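Local coordinates for protein short-chain type dehydrogenase/reductase (PDB 3SVT) that probably catalyses NAD-dependent oxidation or reduction of a substrate not yet identified, as a member of the short-chain dehydrogenase/reductase family, at residues N156-F161 with R260-S265; G35-I40 with A87-L92; I152-T157 with S191-L196. All coordinates share one frame; numbering follows the deposited sequence.

Contact 1. Residues N156-F161 with R260-S265; sequences NTHRWF and RGPDFS
His158 and Phe161 meet Pro262 and Phe264 through first torsions of the same kind: each of the first two holds CG beside its own backbone N and anti to its carbonyl carbon, with chi1 at -75° and -84°. Pro262 CD sits over one face of the His158 ring, 3.4 Å from its centroid, a CH-pi contact. A hydrogen bond of 2.7 Å from His158 ND1 to Asn156 O helps to hold the ring's rotation. A type II turn from His158 to Phe161 then brings the phenyl ring round, and its edge is turned toward the face of Phe264 in a T-shaped stack, planes at 84°, with Phe161 CZ 3.5 Å from Phe264 CE1. Beside it, Trp160 turns its edge to Asp263, CZ3 lying 3.6 Å from OD1. The same carboxylate oxygen accepts the backbone N of Ser265 at 3.0 Å in an Asx turn; Phe264, between them, holds the N-cap position of helix 265-272.

The loop between helices 152-155 and 163-182 thus docks, at a subunit interface, on the loop leading from strand 249-252 into helix 265-272. No direct hydrogen bond joins the two; water does that work. One molecule accepts from both Arg159 N and Arg159 NE and donates to Pro262 O, 2.9 Å away. Another donates to Arg159 O and to Pro262 O while accepting from Phe264 N, and a third links Thr157 O to Gly261 N. Arg159 NH1 stays 4.4 Å from Asp263 OD2, which lies well out of the guanidinium plane, so that pair can contribute only a general electrostatic pull. Asp180 of the second subunit bonds Thr157 OG1, and Glu181 of that subunit accepts from Trp160 N. The chemistry implies loops docked by ring packing and bridged by solvent, with many firm polar bonds directed to other partners.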
loop_
_atom_site.group_PDB
_atom_site.type_symbol
_atom_site.label_atom_id
_atom_site.label_comp_id
_atom_site.label_asym_id
_atom_site.label_seq_id
_atom_site.Cartn_x
_atom_site.Cartn_y
_atom_site.Cartn_z
ATOM N N ASN B 156 -10.290 2.813 0.340
ATOM C CA ASN B 156 -10.488 4.143 -0.229
ATOM C C ASN B 156 -11.325 4.977 0.748
ATOM O O ASN B 156 -12.420 4.560 1.128
ATOM C CB ASN B 156 -11.179 4.035 -1.612
ATOM C CG ASN B 156 -10.375 3.182 -2.620
ATOM O OD1 ASN B 156 -10.231 1.957 -2.447
ATOM N ND2 ASN B 156 -9.836 3.834 -3.657
ATOM N N THR B 157 -10.800 6.120 1.191
ATOM C CA THR B 157 -11.557 7.024 2.085
ATOM C C THR B 157 -12.978 7.344 1.556
ATOM O O THR B 157 -13.156 7.740 0.385
ATOM C CB THR B 157 -10.825 8.369 2.304
ATOM O OG1 THR B 157 -10.495 8.958 1.030
ATOM C CG2 THR B 157 -9.536 8.155 3.183
ATOM N N HIS B 158 -13.963 7.129 2.435
ATOM C CA HIS B 158 -15.351 7.429 2.182
ATOM C C HIS B 158 -15.669 8.643 3.064
ATOM O O HIS B 158 -15.936 8.489 4.264
ATOM C CB HIS B 158 -16.265 6.250 2.579
ATOM C CG HIS B 158 -16.243 5.094 1.624
ATOM N ND1 HIS B 158 -15.096 4.683 0.975
ATOM C CD2 HIS B 158 -17.228 4.248 1.226
ATOM C CE1 HIS B 158 -15.382 3.639 0.212
ATOM N NE2 HIS B 158 -16.666 3.354 0.346
ATOM N N ARG B 159 -15.607 9.837 2.477
ATOM C CA ARG B 159 -15.971 11.035 3.206
ATOM C C ARG B 159 -17.322 10.808 3.908
ATOM O O ARG B 159 -18.289 10.344 3.287
ATOM C CB ARG B 159 -16.056 12.255 2.254
ATOM C CG ARG B 159 -14.712 12.899 1.904
ATOM C CD ARG B 159 -14.840 13.873 0.697
ATOM N NE ARG B 159 -14.799 13.083 -0.542
ATOM C CZ ARG B 159 -14.940 13.553 -1.781
ATOM N NH1 ARG B 159 -15.187 14.831 -1.990
ATOM N NH2 ARG B 159 -14.856 12.712 -2.820
ATOM N N TRP B 160 -17.338 11.115 5.203
ATOM C CA TRP B 160 -18.531 11.184 6.059
ATOM C C TRP B 160 -19.010 9.820 6.556
ATOM O O TRP B 160 -20.109 9.704 7.101
ATOM C CB TRP B 160 -19.655 11.980 5.405
ATOM C CG TRP B 160 -19.161 13.284 4.836
ATOM C CD1 TRP B 160 -18.684 14.350 5.530
ATOM C CD2 TRP B 160 -19.082 13.635 3.456
ATOM N NE1 TRP B 160 -18.306 15.354 4.670
ATOM C CE2 TRP B 160 -18.564 14.947 3.388
ATOM C CE3 TRP B 160 -19.423 12.979 2.266
ATOM C CZ2 TRP B 160 -18.338 15.596 2.175
ATOM C CZ3 TRP B 160 -19.227 13.646 1.063
ATOM C CH2 TRP B 160 -18.681 14.938 1.029
ATOM N N PHE B 161 -18.175 8.794 6.382
ATOM C CA PHE B 161 -18.530 7.448 6.829
ATOM C C PHE B 161 -17.966 7.178 8.198
ATOM O O PHE B 161 -18.195 6.101 8.731
ATOM C CB PHE B 161 -18.082 6.371 5.825
ATOM C CG PHE B 161 -19.060 6.152 4.695
ATOM C CD1 PHE B 161 -19.451 7.211 3.873
ATOM C CD2 PHE B 161 -19.604 4.898 4.464
ATOM C CE1 PHE B 161 -20.357 7.013 2.836
ATOM C CE2 PHE B 161 -20.505 4.685 3.416
ATOM C CZ PHE B 161 -20.874 5.735 2.605
ATOM N N ARG B 260 -11.958 6.229 -6.788
ATOM C CA ARG B 260 -12.111 6.772 -5.436
ATOM C C ARG B 260 -13.318 6.172 -4.724
ATOM O O ARG B 260 -14.161 5.516 -5.328
ATOM C CB ARG B 260 -12.239 8.292 -5.487
ATOM C CG ARG B 260 -13.372 8.794 -6.340
ATOM C CD ARG B 260 -13.717 10.232 -6.033
ATOM N NE ARG B 260 -14.726 10.705 -6.966
ATOM C CZ ARG B 260 -16.035 10.480 -6.845
ATOM N NH1 ARG B 260 -16.532 9.805 -5.809
ATOM N NH2 ARG B 260 -16.862 10.955 -7.753
ATOM N N GLY B 261 -13.401 6.399 -3.415
ATOM C CA GLY B 261 -14.614 6.112 -2.711
ATOM C C GLY B 261 -15.730 7.018 -3.220
ATOM O O GLY B 261 -15.467 8.015 -3.881
ATOM N N PRO B 262 -16.986 6.689 -2.878
ATOM C CA PRO B 262 -18.125 7.476 -3.289
ATOM C C PRO B 262 -18.212 8.840 -2.603
ATOM O O PRO B 262 -17.695 9.048 -1.487
ATOM C CB PRO B 262 -19.313 6.598 -2.884
ATOM C CG PRO B 262 -18.831 5.930 -1.653
ATOM C CD PRO B 262 -17.378 5.589 -1.980
ATOM N N ASP B 263 -18.869 9.754 -3.301
ATOM C CA ASP B 263 -19.150 11.107 -2.824
ATOM C C ASP B 263 -20.646 11.160 -2.526
ATOM O O ASP B 263 -21.461 11.151 -3.450
ATOM C CB ASP B 263 -18.769 12.088 -3.933
ATOM C CG ASP B 263 -19.083 13.533 -3.596
ATOM O OD1 ASP B 263 -19.630 13.850 -2.505
ATOM O OD2 ASP B 263 -18.775 14.355 -4.467
ATOM N N PHE B 264 -21.003 11.211 -1.237
ATOM C CA PHE B 264 -22.413 11.189 -0.807
ATOM C C PHE B 264 -22.977 12.609 -0.663
ATOM O O PHE B 264 -24.020 12.799 -0.030
ATOM C CB PHE B 264 -22.590 10.416 0.504
ATOM C CG PHE B 264 -22.824 8.915 0.329
ATOM C CD1 PHE B 264 -21.904 8.116 -0.354
ATOM C CD2 PHE B 264 -23.950 8.311 0.890
ATOM C CE1 PHE B 264 -22.132 6.744 -0.520
ATOM C CE2 PHE B 264 -24.195 6.923 0.759
ATOM C CZ PHE B 264 -23.277 6.129 0.054
ATOM N N SER B 265 -22.289 13.594 -1.247
ATOM C CA SER B 265 -22.703 15.006 -1.187
ATOM C C SER B 265 -24.180 15.193 -1.416
ATOM O O SER B 265 -24.860 15.813 -0.612
ATOM C CB SER B 265 -21.989 15.827 -2.260
ATOM O OG SER B 265 -20.650 15.980 -1.928
HETATM O O HOH W 1 -15.359 10.236 -0.338
HETATM O O HOH W 2 -11.667 8.205 -1.859
HETATM O O HOH W 3 -18.938 9.935 0.682
#

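Contact 2. Residues G35-I40 with A87-L92; sequences GASVMI and AWHGRL
Ser37 meets the rings of Trp88 and His89 with its two side-chain atoms. Its CB rests over one face of Trp88, 3.7 Å from CH2 and 3.9 Å from the centroid of the six-membered ring, a CH-pi contact; it also lies 3.6 Å from His89 CE1. One bond further, OG stands beside the backbone N, anti to the carbonyl carbon (chi1 -70°), and comes within 3.1 Å of that same His89 CE1, a carbon that the ring nitrogens on either side would tend to make electropositive. His89 CE1 and Ser37 CB share a face of the indole, while the indole's far edge meets the strand backbone: Trp88 CZ3 lies 3.4 Å from Val38 O. The polar end of His89 is held by Thr13, which bonds ND1, and Arg66 adds a cation-pi contact to Trp88.

Strand 37-42 runs between strands 13-17 and 64-69 in the parallel sheet of this Rossmann fold. Ser37 points toward the C-terminal end of helix 75-89, and Met39 touches Ala84 and Val85 of it, whereas Val38 points away and packs on Leu31 and Val32 of helix 22-33, so helices 75-89 and 22-33 pack on the two faces of the sheet here.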
loop_
_atom_site.group_PDB
_atom_site.type_symbol
_atom_site.label_atom_id
_atom_site.label_comp_id
_atom_site.label_asym_id
_atom_site.label_seq_id
_atom_site.Cartn_x
_atom_site.Cartn_y
_atom_site.Cartn_z
ATOM N N GLY B 35 -22.006 -29.182 0.188
ATOM C CA GLY B 35 -21.900 -30.357 1.058
ATOM C C GLY B 35 -21.257 -30.121 2.423
ATOM O O GLY B 35 -20.952 -31.086 3.146
ATOM N N ALA B 36 -21.065 -28.857 2.782
ATOM C CA ALA B 36 -20.497 -28.495 4.088
ATOM C C ALA B 36 -21.549 -28.442 5.209
ATOM O O ALA B 36 -22.755 -28.264 4.958
ATOM C CB ALA B 36 -19.772 -27.143 4.014
ATOM N N SER B 37 -21.050 -28.589 6.444
ATOM C CA SER B 37 -21.790 -28.236 7.655
ATOM C C SER B 37 -21.471 -26.804 8.064
ATOM O O SER B 37 -20.308 -26.422 8.222
ATOM C CB SER B 37 -21.437 -29.188 8.796
ATOM O OG SER B 37 -21.962 -30.470 8.526
ATOM N N VAL B 38 -22.517 -26.007 8.226
ATOM C CA VAL B 38 -22.371 -24.632 8.595
ATOM C C VAL B 38 -23.181 -24.335 9.867
ATOM O O VAL B 38 -24.314 -24.798 10.004
ATOM C CB VAL B 38 -22.857 -23.719 7.474
ATOM C CG1 VAL B 38 -22.660 -22.236 7.873
ATOM C CG2 VAL B 38 -22.112 -24.036 6.168
ATOM N N MET B 39 -22.583 -23.576 10.781
ATOM C CA MET B 39 -23.314 -22.867 11.821
ATOM C C MET B 39 -23.284 -21.377 11.486
ATOM O O MET B 39 -22.194 -20.779 11.327
ATOM C CB MET B 39 -22.694 -23.086 13.203
ATOM C CG MET B 39 -23.581 -22.577 14.337
ATOM S SD MET B 39 -22.842 -22.719 15.979
ATOM C CE MET B 39 -23.170 -24.455 16.309
ATOM N N ILE B 40 -24.469 -20.799 11.343
ATOM C CA ILE B 40 -24.633 -19.355 11.211
ATOM C C ILE B 40 -24.961 -18.730 12.568
ATOM O O ILE B 40 -25.820 -19.215 13.295
ATOM C CB ILE B 40 -25.726 -18.947 10.207
ATOM C CG1 ILE B 40 -27.081 -19.636 10.511
ATOM C CG2 ILE B 40 -25.263 -19.257 8.779
ATOM C CD1 ILE B 40 -28.233 -19.158 9.611
ATOM N N ALA B 87 -17.593 -28.764 18.548
ATOM C CA ALA B 87 -18.097 -29.980 19.169
ATOM C C ALA B 87 -19.024 -30.751 18.222
ATOM O O ALA B 87 -19.221 -31.962 18.393
ATOM C CB ALA B 87 -18.821 -29.646 20.469
ATOM N N TRP B 88 -19.571 -30.059 17.221
ATOM C CA TRP B 88 -20.540 -30.665 16.305
ATOM C C TRP B 88 -19.995 -31.961 15.697
ATOM O O TRP B 88 -20.597 -33.015 15.847
ATOM C CB TRP B 88 -20.888 -29.669 15.206
ATOM C CG TRP B 88 -22.062 -30.017 14.305
ATOM C CD1 TRP B 88 -22.826 -31.158 14.310
ATOM C CD2 TRP B 88 -22.578 -29.202 13.240
ATOM N NE1 TRP B 88 -23.793 -31.084 13.324
ATOM C CE2 TRP B 88 -23.659 -29.893 12.659
ATOM C CE3 TRP B 88 -22.243 -27.943 12.740
ATOM C CZ2 TRP B 88 -24.394 -29.367 11.595
ATOM C CZ3 TRP B 88 -22.988 -27.420 11.677
ATOM C CH2 TRP B 88 -24.043 -28.129 11.124
ATOM N N HIS B 89 -18.859 -31.864 15.001
ATOM C CA HIS B 89 -18.172 -33.039 14.429
ATOM C C HIS B 89 -16.751 -33.229 14.948
ATOM O O HIS B 89 -16.091 -34.205 14.571
ATOM C CB HIS B 89 -18.109 -32.943 12.902
ATOM C CG HIS B 89 -19.451 -32.857 12.255
ATOM N ND1 HIS B 89 -19.896 -31.716 11.620
ATOM C CD2 HIS B 89 -20.460 -33.761 12.169
ATOM C CE1 HIS B 89 -21.117 -31.926 11.160
ATOM N NE2 HIS B 89 -21.483 -33.157 11.483
ATOM N N GLY B 90 -16.279 -32.326 15.803
ATOM C CA GLY B 90 -14.948 -32.458 16.408
ATOM C C GLY B 90 -13.879 -31.525 15.867
ATOM O O GLY B 90 -12.828 -31.364 16.494
ATOM N N ARG B 91 -14.138 -30.900 14.721
ATOM C CA ARG B 91 -13.157 -30.025 14.095
ATOM C C ARG B 91 -13.823 -28.842 13.429
ATOM O O ARG B 91 -14.903 -28.984 12.893
ATOM C CB ARG B 91 -12.344 -30.796 13.057
ATOM C CG ARG B 91 -10.978 -30.170 12.794
ATOM C CD ARG B 91 -10.128 -30.977 11.814
ATOM N NE ARG B 91 -9.187 -30.131 11.073
ATOM C CZ ARG B 91 -8.321 -30.571 10.160
ATOM N NH1 ARG B 91 -8.231 -31.870 9.879
ATOM N NH2 ARG B 91 -7.523 -29.707 9.538
ATOM N N LEU B 92 -13.176 -27.680 13.467
ATOM C CA LEU B 92 -13.673 -26.469 12.801
ATOM C C LEU B 92 -12.707 -26.161 11.671
ATOM O O LEU B 92 -11.545 -25.842 11.915
ATOM C CB LEU B 92 -13.785 -25.285 13.769
ATOM C CG LEU B 92 -14.169 -23.923 13.157
ATOM C CD1 LEU B 92 -15.595 -23.931 12.617
ATOM C CD2 LEU B 92 -14.009 -22.809 14.171
#

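Contact 3. Residues I152-T157 with S191-L196; sequences IAASNT and SIRPGL
Ser155 sets its CB over one face of the Arg193 guanidinium, 3.2 Å above the plane and displaced toward the rim, with NH1 its nearest atom at 3.3 Å. Ala154 CB joins at 3.7 Å from Arg193 NE. Nearer the strand backbone, Ile152 N donates to Pro194 O at 3.0 Å, an N-H...O angle of 155°, the donor lying above the carbonyl plane; Ile152 CG2 rests 3.9 Å from Gly195 CA.

Pro194-Gly195 corresponds to the Pro-Gly pair found toward the C-terminal end of the sixth strand in short-chain dehydrogenases, close to where relatives bind the nicotinamide. The short, weakly bonded helix 152-155 comes just after strand 144-149, the parallel neighbour of strand 187-198, so the contact links two adjacent strand ends.

A second shell sets these groups. Arg193, extended from CG to NE, forms a salt bridge through NE with Asp172 of helix 163-182, and Asp172 also accepts from Ser191 OG. Ser155 OG donates to Asn156 OD1, 2.7 Å away, and is bonded by Asn251 of strand 249-252. Ile152 O takes both Ser155 N and Asn156 N, which closes the helical turn. Further out, Ala154 packs on Lys168 and Ser169 of helix 163-182.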
loop_
_atom_site.group_PDB
_atom_site.type_symbol
_atom_site.label_atom_id
_atom_site.label_comp_id
_atom_site.label_asym_id
_atom_site.label_seq_id
_atom_site.Cartn_x
_atom_site.Cartn_y
_atom_site.Cartn_z
ATOM N N ILE B 152 -14.487 -1.838 0.967
ATOM C CA ILE B 152 -13.758 -0.824 0.219
ATOM C C ILE B 152 -13.584 0.488 1.027
ATOM O O ILE B 152 -12.679 1.277 0.754
ATOM C CB ILE B 152 -14.455 -0.516 -1.107
ATOM C CG1 ILE B 152 -13.576 0.405 -1.972
ATOM C CG2 ILE B 152 -15.832 0.085 -0.837
ATOM C CD1 ILE B 152 -13.894 0.322 -3.457
ATOM N N ALA B 153 -14.450 0.729 2.005
ATOM C CA ALA B 153 -14.286 1.856 2.907
ATOM C C ALA B 153 -12.919 1.847 3.601
ATOM O O ALA B 153 -12.411 2.911 3.940
ATOM C CB ALA B 153 -15.436 1.920 3.926
ATOM N N ALA B 154 -12.314 0.665 3.771
ATOM C CA ALA B 154 -10.950 0.544 4.285
ATOM C C ALA B 154 -9.870 0.864 3.253
ATOM O O ALA B 154 -8.797 1.310 3.631
ATOM C CB ALA B 154 -10.689 -0.915 4.891
ATOM N N SER B 155 -10.112 0.614 1.966
ATOM C CA SER B 155 -9.053 0.814 0.954
ATOM C C SER B 155 -9.104 2.213 0.355
ATOM O O SER B 155 -8.086 2.726 -0.077
ATOM C CB SER B 155 -9.134 -0.218 -0.175
ATOM O OG SER B 155 -10.394 -0.186 -0.819
ATOM N N ASN B 156 -10.290 2.813 0.340
ATOM C CA ASN B 156 -10.488 4.143 -0.229
ATOM C C ASN B 156 -11.325 4.977 0.748
ATOM O O ASN B 156 -12.420 4.560 1.128
ATOM C CB ASN B 156 -11.179 4.035 -1.612
ATOM C CG ASN B 156 -10.375 3.182 -2.620
ATOM O OD1 ASN B 156 -10.231 1.957 -2.447
ATOM N ND2 ASN B 156 -9.836 3.834 -3.657
ATOM N N THR B 157 -10.800 6.120 1.191
ATOM C CA THR B 157 -11.557 7.024 2.085
ATOM C C THR B 157 -12.978 7.344 1.556
ATOM O O THR B 157 -13.156 7.740 0.385
ATOM C CB THR B 157 -10.825 8.369 2.304
ATOM O OG1 THR B 157 -10.495 8.958 1.030
ATOM C CG2 THR B 157 -9.536 8.155 3.183
ATOM N N SER B 191 -8.433 -11.240 4.318
ATOM C CA SER B 191 -9.554 -10.293 4.300
ATOM C C SER B 191 -10.088 -10.114 2.869
ATOM O O SER B 191 -9.327 -10.064 1.905
ATOM C CB SER B 191 -9.147 -8.937 4.867
ATOM O OG SER B 191 -10.191 -7.995 4.662
ATOM N N ILE B 192 -11.411 -10.020 2.756
ATOM C CA ILE B 192 -12.076 -9.575 1.560
ATOM C C ILE B 192 -12.689 -8.179 1.780
ATOM O O ILE B 192 -13.434 -7.993 2.743
ATOM C CB ILE B 192 -13.205 -10.550 1.139
ATOM C CG1 ILE B 192 -12.647 -11.974 0.938
ATOM C CG2 ILE B 192 -13.903 -10.058 -0.116
ATOM C CD1 ILE B 192 -13.707 -13.015 0.829
ATOM N N ARG B 193 -12.425 -7.237 0.866
ATOM C CA ARG B 193 -13.069 -5.914 0.890
ATOM C C ARG B 193 -14.053 -5.765 -0.274
ATOM O O ARG B 193 -13.626 -5.423 -1.376
ATOM C CB ARG B 193 -12.013 -4.823 0.720
ATOM C CG ARG B 193 -11.056 -4.619 1.914
ATOM C CD ARG B 193 -9.970 -3.665 1.409
ATOM N NE ARG B 193 -9.041 -3.167 2.392
ATOM C CZ ARG B 193 -7.804 -2.737 2.100
ATOM N NH1 ARG B 193 -7.299 -2.800 0.866
ATOM N NH2 ARG B 193 -7.056 -2.285 3.064
ATOM N N PRO B 194 -15.345 -6.039 -0.050
ATOM C CA PRO B 194 -16.332 -5.844 -1.094
ATOM C C PRO B 194 -16.582 -4.377 -1.402
ATOM O O PRO B 194 -16.461 -3.529 -0.516
ATOM C CB PRO B 194 -17.611 -6.464 -0.514
ATOM C CG PRO B 194 -17.274 -7.027 0.791
ATOM C CD PRO B 194 -15.916 -6.619 1.176
ATOM N N GLY B 195 -16.937 -4.081 -2.644
ATOM C CA GLY B 195 -17.349 -2.735 -3.022
ATOM C C GLY B 195 -18.860 -2.611 -2.823
ATOM O O GLY B 195 -19.407 -3.041 -1.813
ATOM N N LEU B 196 -19.543 -2.063 -3.808
ATOM C CA LEU B 196 -20.978 -1.928 -3.734
ATOM C C LEU B 196 -21.582 -3.261 -4.093
ATOM O O LEU B 196 -21.477 -3.684 -5.229
ATOM C CB LEU B 196 -21.479 -0.828 -4.671
ATOM C CG LEU B 196 -22.954 -0.478 -4.516
ATOM C CD1 LEU B 196 -23.263 -0.001 -3.084
ATOM C CD2 LEU B 196 -23.362 0.590 -5.570
#

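Contacts 1 and 3 draw on overlapping stretches, sharing Asn156 and Thr157, and touch where His158 packs against Ile152 and Ala153; both are partly buried and reach the second subunit. Contact 3 lies nearer the chain's centre, beside the ends of two adjacent strands, 144-149 and 187-198, and carries a direct backbone hydrogen bond and a guanidinium with Ser155 CB over one face. Contact 1, farther out, depends on aromatic packing and bridging waters. Contact 2, on the opposite side of the chain's centre and about as far from it as contact 1, is nevertheless buried. It reaches the same sheet as contact 3, but there a strand meets a helix end through rings, and no other subunit of the assembly touches its segments.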